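Local coordinates for purine nucleoside phosphorylase YlmD (Geobacillus stearothermophilus, PDB 6T1B), which catalyses the phosphorolysis of adenosine, inosine and S-methyl-5'-thioadenosine to free purine bases and ribose 1-phosphates, and also deaminates adenosine, at residues A97-F100 / A101-V104; V191-S194 / L195-T198; L219-A222 / N223-Q226. All blocks are in the same frame, centred on the assembly; numbering follows the deposited sequence.

Each of the three contacts is a local turn in one continuous piece of chain, so none closes a long loop; they follow one another in series, without nesting or crossing. Contact 1 comes first, in the loop between strands 85-87 and 109-112, beside the bound inosine. Contact 2 forms the last turn of helix 189-195 and the 3-10 turn after it. Contact 3 lies on helix 219-229, which follows strand 214-217. Contact 1 and contact 3 sit on opposite sides of the chain's centre, about 29 Å apart between centres. Contacts 2 and 3 touch through a weak hydrogen bond from Q226 to T198, tying the 3-10 turn to helix 219-229.

Contact 1 (A97-F100 / A101-V104); sequences AQDF and ATAV. With NOS (inosine), chain B.
The carboxylate of D99 reaches forward to accept the backbone N-H of A101, OD2 to N at 2.9 Å, the donor coming in from above the carboxylate plane. With CG anti to the backbone N (chi1 -175°), the acid can extend along the chain to this amide. The backbone carbonyl of D99 accepts the amide three residues on: T102 N lies 3.1 Å from D99 O, with a fairly straight bond. A103 N then binds F100 O, also at 3.1 Å, so the three amides of 101-103 are all satisfied by atoms of D99 and F100. The hydroxyl of T102 accepts the N-H of G96, and its OG1 lies 3.1 Å from D99 O. At the start of segment 97-104 A97 O is bound by R60, and at its end the backbone of V104 pairs with C76 and E78. The F100 side chain points away from 101-104 at its CB, and its ring reaches the bound inosine. The edge of that ring faces the base, F100 CE1 standing 3.4 Å from inosine N1, while the ring of H48 meets that of F100, the planes about 15° apart. The arrangement is an Asx motif at the start of a short 3-10 segment, beside F100, which lines the inosine pocket.

Contact 2 (V191-S194 / L195-T198); sequences VVDS and LRPT
The flat guanidinium of R196 meets the carboxylate of D193 at its edge rather than over a face. NH1 reaches D193 OD1 at 2.7 Å, with OD1 in the guanidinium plane and the two planes 39° apart. OD1 alone is the oxygen within salt-bridge reach. A water at the same edge completes a small ring, donating to D193 OD1 and accepting from R196 NH2 at 3.1 Å. The arginine chain bends at chi2 (-147°) to run beside the acid and point the same way. Away from this charged pair the helix is ending. V191 O accepts two bonds, a short one from S194 OG at 2.7 Å and a longer one from L195 N at 3.2 Å, so the serine hydroxyl, folded back between its backbone N and carbonyl carbon, shares the acceptor with the helix amide. R196 N still binds V192 O, but P197 brings no N-H: its CD abuts D193 O at 3.1 Å. The turn is then closed by T198, whose OG1 and N both bind L195 O, OG1 on a lone pair in the carbonyl plane at 2.8 Å. V191 and L195 lie on the inner side of the helix, packed with W146 and T149 of helix 146-150 and with L217 of strand 214-217, while V192, L195 and R196 lean on W207 of strand 207-211.

Contact 3 (L219-A222 / N223-Q226); sequences LKEA and NRLQ
N223 grips L219 O twice, through its backbone N at 3.0 Å and its side-chain ND2 at 2.9 Å, the two donors arriving from opposite faces of the carbonyl plane. The asparagine CG lies beside its own backbone N (chi1 -82°), which brings the amide back over the preceding turn; a second bond from ND2 to T149 OG1 fixes its rotation, and Q226, on the same side, extends its NE2 to T149 O. This is the buried, closely packed side, where L219 meets V127 and N223 meets I129 and A154. The partly exposed side is looser. Here E221 and R224 run side by side, their carboxylate and guanidinium planes only 11° apart, but R224 NH1 stands 3.2 Å from both E221 OE1 and OE2 and its bond to OE1 is bent (143°). N234 OD1 takes R224 NH2. The E221 chain, bent at chi2, also lies against L225, its OE2 3.8 Å from CD2. With an alanine here in place of E221, R224 NH1 would probably lose its charged mate and the flank of L225 its cover. Side chains thus add their own bonds to the i to i+4 ladder: neutral side-chain N-H groups are satisfied by carbonyls and a hydroxyl on the inner side, and a salt bridge of modest geometry serves the outer side, where water could compete.

Contact 1 (A97-F100 / A101-V104)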
loop_
_atom_site.group_PDB
_atom_site.type_symbol
_atom_site.label_atom_id
_atom_site.label_comp_id
_atom_site.label_asym_id
_atom_site.label_seq_id
_atom_site.Cartn_x
_atom_site.Cartn_y
_atom_site.Cartn_z
ATOM N N ALA A 97 13.023 -4.160 9.044
ATOM C CA ALA A 97 13.713 -3.452 7.962
ATOM C C ALA A 97 14.739 -4.341 7.266
ATOM O O ALA A 97 14.878 -4.300 6.037
ATOM C CB ALA A 97 14.372 -2.194 8.502
ATOM N N GLN A 98 15.457 -5.149 8.028
ATOM C CA GLN A 98 16.435 -6.071 7.485
ATOM C C GLN A 98 16.184 -7.511 7.884
ATOM O O GLN A 98 16.871 -8.406 7.376
ATOM C CB GLN A 98 17.845 -5.676 7.952
ATOM C CG GLN A 98 18.216 -4.283 7.503
ATOM C CD GLN A 98 19.606 -3.881 7.919
ATOM O OE1 GLN A 98 20.563 -4.614 7.705
ATOM N NE2 GLN A 98 19.720 -2.704 8.530
ATOM N N ASP A 99 15.235 -7.767 8.783
ATOM C CA ASP A 99 14.945 -9.118 9.259
ATOM C C ASP A 99 13.427 -9.210 9.342
ATOM O O ASP A 99 12.814 -8.528 10.177
ATOM C CB ASP A 99 15.571 -9.379 10.628
ATOM C CG ASP A 99 15.380 -10.816 11.092
ATOM O OD1 ASP A 99 16.197 -11.294 11.897
ATOM O OD2 ASP A 99 14.428 -11.479 10.625
ATOM N N PHE A 100 12.807 -10.034 8.489
ATOM C CA PHE A 100 11.353 -10.114 8.486
ATOM C C PHE A 100 10.793 -10.507 9.847
ATOM O O PHE A 100 9.686 -10.086 10.204
ATOM C CB PHE A 100 10.906 -11.141 7.442
ATOM C CG PHE A 100 9.432 -11.202 7.248
ATOM C CD1 PHE A 100 8.746 -10.111 6.725
ATOM C CD2 PHE A 100 8.719 -12.328 7.574
ATOM C CE1 PHE A 100 7.360 -10.156 6.544
ATOM C CE2 PHE A 100 7.335 -12.376 7.391
ATOM C CZ PHE A 100 6.664 -11.284 6.874
ATOM N N ALA A 101 11.532 -11.304 10.615
ATOM C CA ALA A 101 11.029 -11.787 11.896
ATOM C C ALA A 101 10.819 -10.678 12.913
ATOM O O ALA A 101 10.133 -10.911 13.915
ATOM C CB ALA A 101 11.974 -12.854 12.459
ATOM N N THR A 102 11.397 -9.491 12.715
ATOM C CA THR A 102 11.200 -8.393 13.655
ATOM C C THR A 102 10.152 -7.389 13.191
ATOM O O THR A 102 9.947 -6.377 13.864
ATOM C CB THR A 102 12.504 -7.645 13.985
ATOM O OG1 THR A 102 12.969 -6.909 12.847
ATOM C CG2 THR A 102 13.574 -8.595 14.462
ATOM N N ALA A 103 9.508 -7.626 12.053
ATOM C CA ALA A 103 8.426 -6.755 11.613
ATOM C C ALA A 103 7.310 -6.710 12.657
ATOM O O ALA A 103 7.130 -7.642 13.436
ATOM C CB ALA A 103 7.855 -7.286 10.299
ATOM N N VAL A 104 6.552 -5.621 12.665
ATOM C CA VAL A 104 5.428 -5.495 13.588
ATOM C C VAL A 104 4.476 -6.648 13.305
ATOM O O VAL A 104 3.981 -6.760 12.175
ATOM C CB VAL A 104 4.718 -4.145 13.401
ATOM C CG1 VAL A 104 3.511 -4.039 14.316
ATOM C CG2 VAL A 104 5.667 -3.009 13.609
HETATM N N9 NOS B . 5.647 -10.758 1.678
HETATM C C4 NOS B . 5.958 -9.739 2.499
HETATM N N3 NOS B . 5.154 -8.846 3.367
HETATM C C2 NOS B . 5.820 -7.860 4.172
HETATM N N1 NOS B . 7.248 -7.718 4.152
HETATM C C6 NOS B . 8.063 -8.542 3.343
HETATM O O6 NOS B . 9.251 -8.364 3.361
HETATM C C5 NOS B . 7.324 -9.591 2.488
HETATM N N7 NOS B . 7.797 -10.453 1.643
HETATM C C8 NOS B . 6.799 -11.180 1.146
HETATM C "C5'" NOS B . 2.146 -8.452 0.715
HETATM O "O5'" NOS B . 1.526 -8.012 -0.490
HETATM C "C4'" NOS B . 2.353 -9.945 0.704
HETATM O "O4'" NOS B . 3.757 -10.208 0.484
HETATM C "C1'" NOS B . 4.238 -11.126 1.444
HETATM C "C2'" NOS B . 3.293 -11.040 2.638
HETATM O "O2'" NOS B . 3.253 -12.281 3.330
HETATM C "C3'" NOS B . 1.957 -10.687 1.981
HETATM O "O3'" NOS B . 1.263 -11.895 1.626
#

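Contact 2 (V191-S194 / L195-T198)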
loop_
_atom_site.group_PDB
_atom_site.type_symbol
_atom_site.label_atom_id
_atom_site.label_comp_id
_atom_site.label_asym_id
_atom_site.label_seq_id
_atom_site.Cartn_x
_atom_site.Cartn_y
_atom_site.Cartn_z
ATOM N N VAL A 191 -15.605 -14.283 -2.848
ATOM C CA VAL A 191 -14.933 -13.009 -2.629
ATOM C C VAL A 191 -15.940 -11.866 -2.633
ATOM O O VAL A 191 -15.977 -11.051 -1.704
ATOM C CB VAL A 191 -13.814 -12.798 -3.662
ATOM C CG1 VAL A 191 -13.254 -11.383 -3.545
ATOM C CG2 VAL A 191 -12.723 -13.807 -3.441
ATOM N N VAL A 192 -16.770 -11.778 -3.671
ATOM C CA VAL A 192 -17.675 -10.634 -3.729
ATOM C C VAL A 192 -18.654 -10.673 -2.559
ATOM O O VAL A 192 -18.992 -9.629 -1.984
ATOM C CB VAL A 192 -18.361 -10.508 -5.101
ATOM C CG1 VAL A 192 -17.303 -10.267 -6.192
ATOM C CG2 VAL A 192 -19.200 -11.713 -5.413
ATOM N N ASP A 193 -19.099 -11.877 -2.165
ATOM C CA ASP A 193 -20.016 -11.989 -1.035
ATOM C C ASP A 193 -19.388 -11.462 0.251
ATOM O O ASP A 193 -20.084 -10.886 1.097
ATOM C CB ASP A 193 -20.463 -13.442 -0.849
ATOM C CG ASP A 193 -21.432 -13.896 -1.916
ATOM O OD1 ASP A 193 -22.038 -13.030 -2.579
ATOM O OD2 ASP A 193 -21.599 -15.122 -2.088
ATOM N N SER A 194 -18.082 -11.668 0.429
ATOM C CA SER A 194 -17.417 -11.148 1.615
ATOM C C SER A 194 -17.285 -9.632 1.568
ATOM O O SER A 194 -17.160 -8.995 2.622
ATOM C CB SER A 194 -16.027 -11.774 1.757
ATOM O OG SER A 194 -15.117 -11.191 0.836
ATOM N N LEU A 195 -17.287 -9.046 0.373
ATOM C CA LEU A 195 -17.175 -7.606 0.238
ATOM C C LEU A 195 -18.506 -6.890 0.343
ATOM O O LEU A 195 -18.532 -5.732 0.792
ATOM C CB LEU A 195 -16.524 -7.238 -1.101
ATOM C CG LEU A 195 -15.095 -7.725 -1.300
ATOM C CD1 LEU A 195 -14.625 -7.480 -2.720
ATOM C CD2 LEU A 195 -14.143 -7.036 -0.323
ATOM N N ARG A 196 -19.608 -7.520 -0.067
ATOM C CA ARG A 196 -20.891 -6.827 -0.063
ATOM C C ARG A 196 -21.216 -6.186 1.282
ATOM O O ARG A 196 -21.677 -5.030 1.283
ATOM C CB ARG A 196 -22.032 -7.758 -0.507
ATOM C CG ARG A 196 -22.205 -7.811 -2.009
ATOM C CD ARG A 196 -23.655 -8.013 -2.437
ATOM N NE ARG A 196 -23.698 -8.517 -3.808
ATOM C CZ ARG A 196 -23.325 -9.746 -4.147
ATOM N NH1 ARG A 196 -22.899 -10.581 -3.208
ATOM N NH2 ARG A 196 -23.368 -10.134 -5.413
ATOM N N PRO A 197 -20.985 -6.840 2.423
ATOM C CA PRO A 197 -21.383 -6.236 3.706
ATOM C C PRO A 197 -20.637 -4.971 4.057
ATOM O O PRO A 197 -21.069 -4.257 4.963
ATOM C CB PRO A 197 -21.081 -7.344 4.729
ATOM C CG PRO A 197 -21.058 -8.608 3.937
ATOM C CD PRO A 197 -20.535 -8.236 2.583
ATOM N N THR A 198 -19.522 -4.673 3.395
ATOM C CA THR A 198 -18.690 -3.536 3.772
ATOM C C THR A 198 -19.066 -2.255 3.039
ATOM O O THR A 198 -18.476 -1.201 3.311
ATOM C CB THR A 198 -17.213 -3.846 3.497
ATOM O OG1 THR A 198 -16.974 -3.785 2.084
ATOM C CG2 THR A 198 -16.828 -5.230 4.015
HETATM O O HOH W 1 -22.609 -13.173 -5.262
#

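Contact 3 (L219-A222 / N223-Q226)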
loop_
_atom_site.group_PDB
_atom_site.type_symbol
_atom_site.label_atom_id
_atom_site.label_comp_id
_atom_site.label_asym_id
_atom_site.label_seq_id
_atom_site.Cartn_x
_atom_site.Cartn_y
_atom_site.Cartn_z
ATOM N N LEU A 219 -10.637 -3.559 -6.727
ATOM C CA LEU A 219 -10.349 -3.334 -5.315
ATOM C C LEU A 219 -10.038 -1.871 -5.026
ATOM O O LEU A 219 -10.255 -1.410 -3.905
ATOM C CB LEU A 219 -9.197 -4.211 -4.834
ATOM C CG LEU A 219 -9.521 -5.663 -4.514
ATOM C CD1 LEU A 219 -8.232 -6.361 -4.106
ATOM C CD2 LEU A 219 -10.581 -5.798 -3.445
ATOM N N LYS A 220 -9.503 -1.134 -5.997
ATOM C CA LYS A 220 -9.254 0.282 -5.761
ATOM C C LYS A 220 -10.574 0.979 -5.464
ATOM O O LYS A 220 -10.697 1.722 -4.484
ATOM C CB LYS A 220 -8.598 0.929 -6.977
ATOM C CG LYS A 220 -7.190 0.481 -7.278
ATOM C CD LYS A 220 -6.693 1.226 -8.509
ATOM C CE LYS A 220 -5.382 0.681 -8.974
ATOM N NZ LYS A 220 -5.161 1.149 -10.360
ATOM N N GLU A 221 -11.590 0.731 -6.291
ATOM C CA GLU A 221 -12.882 1.375 -6.098
ATOM C C GLU A 221 -13.565 0.863 -4.842
ATOM O O GLU A 221 -14.254 1.621 -4.159
ATOM C CB GLU A 221 -13.759 1.171 -7.337
ATOM C CG GLU A 221 -15.173 1.708 -7.205
ATOM C CD GLU A 221 -15.284 3.238 -7.236
ATOM O OE1 GLU A 221 -14.254 3.946 -7.199
ATOM O OE2 GLU A 221 -16.429 3.716 -7.315
ATOM N N ALA A 222 -13.416 -0.418 -4.525
ATOM C CA ALA A 222 -13.997 -0.925 -3.289
ATOM C C ALA A 222 -13.456 -0.151 -2.088
ATOM O O ALA A 222 -14.213 0.223 -1.183
ATOM C CB ALA A 222 -13.703 -2.412 -3.135
ATOM N N ASN A 223 -12.157 0.097 -2.077
ATOM C CA ASN A 223 -11.552 0.832 -0.970
ATOM C C ASN A 223 -11.951 2.299 -0.999
ATOM O O ASN A 223 -12.244 2.880 0.047
ATOM C CB ASN A 223 -10.049 0.623 -0.996
ATOM C CG ASN A 223 -9.676 -0.668 -0.338
ATOM O OD1 ASN A 223 -9.697 -0.760 0.886
ATOM N ND2 ASN A 223 -9.438 -1.704 -1.134
ATOM N N ARG A 224 -12.064 2.893 -2.193
ATOM C CA ARG A 224 -12.551 4.262 -2.280
ATOM C C ARG A 224 -13.944 4.375 -1.681
ATOM O O ARG A 224 -14.233 5.305 -0.917
ATOM C CB ARG A 224 -12.553 4.733 -3.735
ATOM C CG ARG A 224 -13.122 6.121 -3.936
ATOM C CD ARG A 224 -13.009 6.579 -5.389
ATOM N NE ARG A 224 -13.834 7.755 -5.581
ATOM C CZ ARG A 224 -15.121 7.715 -5.896
ATOM N NH1 ARG A 224 -15.745 6.558 -6.077
ATOM N NH2 ARG A 224 -15.805 8.846 -6.019
ATOM N N LEU A 225 -14.846 3.455 -2.040
ATOM C CA LEU A 225 -16.214 3.520 -1.536
ATOM C C LEU A 225 -16.242 3.386 -0.022
ATOM O O LEU A 225 -17.015 4.069 0.660
ATOM C CB LEU A 225 -17.060 2.433 -2.202
ATOM C CG LEU A 225 -17.311 2.617 -3.699
ATOM C CD1 LEU A 225 -17.902 1.337 -4.288
ATOM C CD2 LEU A 225 -18.227 3.772 -3.961
ATOM N N GLN A 226 -15.386 2.519 0.529
ATOM C CA GLN A 226 -15.309 2.393 1.980
ATOM C C GLN A 226 -14.824 3.691 2.618
ATOM O O GLN A 226 -15.341 4.102 3.656
ATOM C CB GLN A 226 -14.393 1.246 2.388
ATOM C CG GLN A 226 -15.022 -0.125 2.199
ATOM C CD GLN A 226 -14.116 -1.246 2.689
ATOM O OE1 GLN A 226 -13.128 -1.008 3.368
ATOM N NE2 GLN A 226 -14.481 -2.481 2.365
#